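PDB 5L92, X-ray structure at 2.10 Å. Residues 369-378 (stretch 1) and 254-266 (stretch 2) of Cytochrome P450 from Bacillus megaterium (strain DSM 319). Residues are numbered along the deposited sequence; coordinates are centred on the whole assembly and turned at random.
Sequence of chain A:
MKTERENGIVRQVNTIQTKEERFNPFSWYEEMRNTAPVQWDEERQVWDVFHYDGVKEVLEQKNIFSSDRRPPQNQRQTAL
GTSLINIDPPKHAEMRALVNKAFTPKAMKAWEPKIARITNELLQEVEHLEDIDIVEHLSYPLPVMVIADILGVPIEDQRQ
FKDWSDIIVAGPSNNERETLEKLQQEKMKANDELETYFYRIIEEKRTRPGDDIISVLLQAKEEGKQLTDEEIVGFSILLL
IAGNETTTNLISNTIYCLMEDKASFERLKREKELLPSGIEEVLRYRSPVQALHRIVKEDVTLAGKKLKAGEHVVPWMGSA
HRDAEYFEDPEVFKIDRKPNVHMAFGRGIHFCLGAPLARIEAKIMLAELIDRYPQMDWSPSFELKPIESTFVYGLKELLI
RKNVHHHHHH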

# COMPACT_ATOMS: atom_id res chain seq x y z
N LEU A 369 1.85 -11.51 17.57
CA LEU A 369 1.13 -10.59 18.44
C LEU A 369 -0.03 -11.28 19.15
O LEU A 369 -0.24 -11.10 20.36
CB LEU A 369 0.60 -9.43 17.62
CG LEU A 369 1.40 -8.16 17.62
CD1 LEU A 369 0.63 -7.18 16.77
CD2 LEU A 369 1.58 -7.66 19.05
N ILE A 370 -0.83 -12.01 18.39
CA ILE A 370 -2.03 -12.62 18.96
C ILE A 370 -1.64 -13.71 19.94
O ILE A 370 -2.29 -13.89 20.97
CB ILE A 370 -2.93 -13.15 17.82
CG1 ILE A 370 -3.47 -11.97 17.01
CG2 ILE A 370 -4.06 -13.97 18.39
CD1 ILE A 370 -4.00 -12.40 15.66
N ASP A 371 -0.56 -14.44 19.65
CA ASP A 371 -0.16 -15.54 20.53
C ASP A 371 0.36 -15.02 21.86
O ASP A 371 0.13 -15.64 22.90
CB ASP A 371 0.91 -16.40 19.84
CG ASP A 371 1.24 -17.66 20.63
OD1 ASP A 371 0.49 -18.66 20.51
OD2 ASP A 371 2.24 -17.64 21.37
N ARG A 372 1.03 -13.89 21.85
CA ARG A 372 1.57 -13.29 23.04
C ARG A 372 0.64 -12.47 23.87
O ARG A 372 0.77 -12.47 25.04
CB ARG A 372 2.73 -12.36 22.70
CG ARG A 372 3.86 -13.03 21.97
CD ARG A 372 5.19 -12.55 22.44
NE ARG A 372 6.27 -13.01 21.61
CZ ARG A 372 7.48 -12.52 21.67
NH1 ARG A 372 7.76 -11.58 22.52
NH2 ARG A 372 8.42 -12.99 20.90
N TYR A 373 -0.28 -11.76 23.26
CA TYR A 373 -1.18 -10.89 23.97
C TYR A 373 -2.67 -11.12 23.66
O TYR A 373 -3.34 -10.29 23.13
CB TYR A 373 -0.77 -9.43 23.71
CG TYR A 373 0.71 -9.19 23.81
CD1 TYR A 373 1.37 -9.42 24.98
CD2 TYR A 373 1.44 -8.73 22.74
CE1 TYR A 373 2.71 -9.22 25.08
CE2 TYR A 373 2.79 -8.52 22.85
CZ TYR A 373 3.40 -8.78 24.02
OH TYR A 373 4.72 -8.60 24.16
N PRO A 374 -3.14 -12.35 24.07
CA PRO A 374 -4.55 -12.60 23.75
C PRO A 374 -5.60 -11.73 24.43
O PRO A 374 -6.70 -11.71 23.99
CB PRO A 374 -4.75 -14.05 24.16
CG PRO A 374 -3.78 -14.31 25.19
CD PRO A 374 -2.59 -13.58 24.78
N GLN A 375 -5.24 -11.04 25.49
CA GLN A 375 -6.16 -10.21 26.18
C GLN A 375 -5.95 -8.73 25.86
O GLN A 375 -6.43 -7.89 26.56
CB GLN A 375 -6.06 -10.46 27.67
CG GLN A 375 -6.34 -11.88 28.09
CD GLN A 375 -7.58 -12.44 27.44
OE1 GLN A 375 -8.67 -11.89 27.57
NE2 GLN A 375 -7.42 -13.53 26.74
N MET A 376 -5.25 -8.45 24.78
CA MET A 376 -5.01 -7.09 24.37
C MET A 376 -6.28 -6.29 24.09
O MET A 376 -7.27 -6.81 23.68
CB MET A 376 -4.05 -7.04 23.17
CG MET A 376 -4.66 -7.12 21.79
SD MET A 376 -3.51 -6.99 20.42
CE MET A 376 -3.35 -8.65 19.99
N ASP A 377 -6.22 -5.00 24.36
CA ASP A 377 -7.32 -4.11 24.12
C ASP A 377 -6.82 -2.69 23.98
O ASP A 377 -5.68 -2.42 24.21
CB ASP A 377 -8.37 -4.24 25.22
CG ASP A 377 -9.79 -3.89 24.76
OD1 ASP A 377 -10.03 -3.53 23.64
OD2 ASP A 377 -10.68 -3.96 25.57
N TRP A 378 -7.70 -1.80 23.58
CA TRP A 378 -7.36 -0.43 23.44
C TRP A 378 -6.77 0.07 24.73
O TRP A 378 -7.24 -0.24 25.77
CB TRP A 378 -8.57 0.44 23.12
CG TRP A 378 -9.58 -0.09 22.22
CD1 TRP A 378 -10.74 -0.61 22.58
CD2 TRP A 378 -9.57 -0.09 20.81
NE1 TRP A 378 -11.44 -0.97 21.51
CE2 TRP A 378 -10.75 -0.65 20.39
CE3 TRP A 378 -8.66 0.32 19.86
CZ2 TRP A 378 -11.05 -0.82 19.08
CZ3 TRP A 378 -8.96 0.16 18.59
CH2 TRP A 378 -10.14 -0.40 18.19
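Stretch 2 254-266: TIYCLMEDKASFE

What ties the two stretches together most strongly? A salt bridge does: Lys 262 NZ donates a hydrogen bond to Asp 377 OD1 at 2.8 Å. The same ammonium group also donates to the backbone of its own stretch, Lys 262 NZ to Met 259 O at 3.1 Å, so it links the end of one helix to the strand residue across from it. Asp 377 OD1 further accepts a weak bond from Trp 378 N, 2.9 Å away.

How do the two backbones run? Residues 254-260 are helical, Asp 261 breaks the helical conformation, and a second helix starts at Lys 262. Asp 261 caps that helix through a weak bond from Ala 263 N to Asp 261 OD1 at 3.0 Å, and Ser 264 OG donates to Asp 261 OD2 at 2.7 Å. In stretch 1, the helix ending at Arg 372 gives way to a type I turn from Tyr 373 to Met 376, then to the strand at 377-378. The nearest CA pairs go from Pro 374 with Glu 266, 8.7 Å apart, to Asp 377 with Met 259, 6.4 Å apart, so the chains run in opposite directions along this contact.

Where does Trp 378 rest? Its six-membered ring lies over Met 259, with Met 259 CB 3.5 Å from the ring centroid in a CH-pi contact. The ring also turns an edge toward the face of Tyr 256, with Trp 378 CH2 3.7 Å from Tyr 256 CE2 and the planes at 64°.

What fills the apolar interior? Met 376 starts sideways at its CA-to-CB bond, but its end comes nearer stretch 2: Met 376 CG is 3.8 Å from Met 259 CE, and Met 376 CE is 4.0 Å from Phe 265 CZ. Ile 370 CG2 approaches Phe 265 CE1 at 4.2 Å, so one ring serves both the helix and the turn of stretch 1. Leu 369 CD1 meets Ile 255 CD1 at 3.9 Å.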

# COMPACT_ATOMS: atom_id res chain seq x y z
N THR A 254 -5.54 -4.54 10.70
CA THR A 254 -6.04 -5.82 11.16
C THR A 254 -6.29 -5.78 12.65
O THR A 254 -7.34 -6.22 13.13
CB THR A 254 -5.06 -6.97 10.85
OG1 THR A 254 -5.04 -7.22 9.45
CG2 THR A 254 -5.52 -8.24 11.55
N ILE A 255 -5.32 -5.26 13.40
CA ILE A 255 -5.47 -5.11 14.83
C ILE A 255 -6.67 -4.22 15.13
O ILE A 255 -7.46 -4.51 16.04
CB ILE A 255 -4.19 -4.55 15.46
CG1 ILE A 255 -3.01 -5.55 15.30
CG2 ILE A 255 -4.38 -4.19 16.92
CD1 ILE A 255 -3.19 -6.77 16.05
N TYR A 256 -6.82 -3.15 14.36
CA TYR A 256 -7.98 -2.28 14.54
C TYR A 256 -9.28 -3.05 14.34
O TYR A 256 -10.21 -2.91 15.14
CB TYR A 256 -7.93 -1.07 13.60
CG TYR A 256 -9.03 -0.09 13.93
CD1 TYR A 256 -10.28 -0.20 13.33
CD2 TYR A 256 -8.83 0.91 14.87
CE1 TYR A 256 -11.29 0.68 13.64
CE2 TYR A 256 -9.81 1.76 15.19
CZ TYR A 256 -11.06 1.65 14.57
OH TYR A 256 -12.05 2.51 14.91
N CYS A 257 -9.35 -3.89 13.31
CA CYS A 257 -10.59 -4.61 13.04
C CYS A 257 -10.89 -5.63 14.15
O CYS A 257 -12.06 -5.80 14.54
CB CYS A 257 -10.53 -5.33 11.70
SG CYS A 257 -10.67 -4.27 10.21
N LEU A 258 -9.84 -6.29 14.69
CA LEU A 258 -10.04 -7.32 15.71
C LEU A 258 -10.43 -6.71 17.04
O LEU A 258 -11.17 -7.34 17.82
CB LEU A 258 -8.78 -8.20 15.84
CG LEU A 258 -8.44 -9.01 14.60
CD1 LEU A 258 -7.09 -9.65 14.77
CD2 LEU A 258 -9.47 -10.05 14.19
N MET A 259 -9.96 -5.50 17.32
CA MET A 259 -10.37 -4.77 18.51
C MET A 259 -11.77 -4.20 18.37
O MET A 259 -12.51 -4.12 19.36
CB MET A 259 -9.37 -3.67 18.81
CG MET A 259 -7.93 -4.19 19.17
SD MET A 259 -7.81 -5.16 20.67
CE MET A 259 -7.97 -6.80 19.99
N GLU A 260 -12.13 -3.75 17.17
CA GLU A 260 -13.48 -3.27 16.94
C GLU A 260 -14.50 -4.38 17.17
O GLU A 260 -15.53 -4.14 17.78
CB GLU A 260 -13.60 -2.72 15.51
CG GLU A 260 -14.84 -1.92 15.25
CD GLU A 260 -14.72 -1.09 13.96
OE1 GLU A 260 -14.13 -1.59 12.95
OE2 GLU A 260 -15.18 0.06 13.97
N ASP A 261 -14.23 -5.59 16.65
CA ASP A 261 -15.16 -6.73 16.77
C ASP A 261 -14.51 -7.87 17.56
O ASP A 261 -13.89 -8.78 16.99
CB ASP A 261 -15.62 -7.26 15.42
CG ASP A 261 -16.51 -8.49 15.57
OD1 ASP A 261 -17.04 -8.69 16.68
OD2 ASP A 261 -16.70 -9.23 14.58
N LYS A 262 -14.72 -7.83 18.87
CA LYS A 262 -14.11 -8.84 19.73
C LYS A 262 -14.62 -10.24 19.45
O LYS A 262 -13.89 -11.20 19.72
CB LYS A 262 -14.33 -8.46 21.20
CG LYS A 262 -13.64 -7.17 21.56
CD LYS A 262 -12.15 -7.27 21.32
CE LYS A 262 -11.39 -6.36 22.27
NZ LYS A 262 -12.00 -4.97 22.28
N ALA A 263 -15.82 -10.40 18.89
CA ALA A 263 -16.24 -11.76 18.55
C ALA A 263 -15.33 -12.36 17.47
O ALA A 263 -15.02 -13.55 17.52
CB ALA A 263 -17.70 -11.82 18.09
N SER A 264 -14.89 -11.55 16.49
CA SER A 264 -13.92 -12.04 15.51
C SER A 264 -12.60 -12.40 16.17
O SER A 264 -12.02 -13.45 15.89
CB SER A 264 -13.68 -10.99 14.41
OG SER A 264 -14.80 -10.84 13.56
N PHE A 265 -12.12 -11.53 17.05
CA PHE A 265 -10.88 -11.79 17.77
C PHE A 265 -10.98 -13.07 18.61
O PHE A 265 -10.05 -13.88 18.61
CB PHE A 265 -10.57 -10.56 18.63
CG PHE A 265 -9.23 -10.62 19.33
CD1 PHE A 265 -8.10 -10.99 18.68
CD2 PHE A 265 -9.12 -10.24 20.65
CE1 PHE A 265 -6.88 -11.02 19.33
CE2 PHE A 265 -7.90 -10.25 21.29
CZ PHE A 265 -6.79 -10.65 20.63
N GLU A 266 -12.10 -13.27 19.32
CA GLU A 266 -12.19 -14.49 20.14
C GLU A 266 -12.19 -15.72 19.25
O GLU A 266 -11.65 -16.76 19.63
CB GLU A 266 -13.44 -14.49 21.03
CG GLU A 266 -13.45 -13.42 22.10
CD GLU A 266 -12.15 -13.33 22.87
OE1 GLU A 266 -11.80 -14.30 23.55
OE2 GLU A 266 -11.47 -12.29 22.78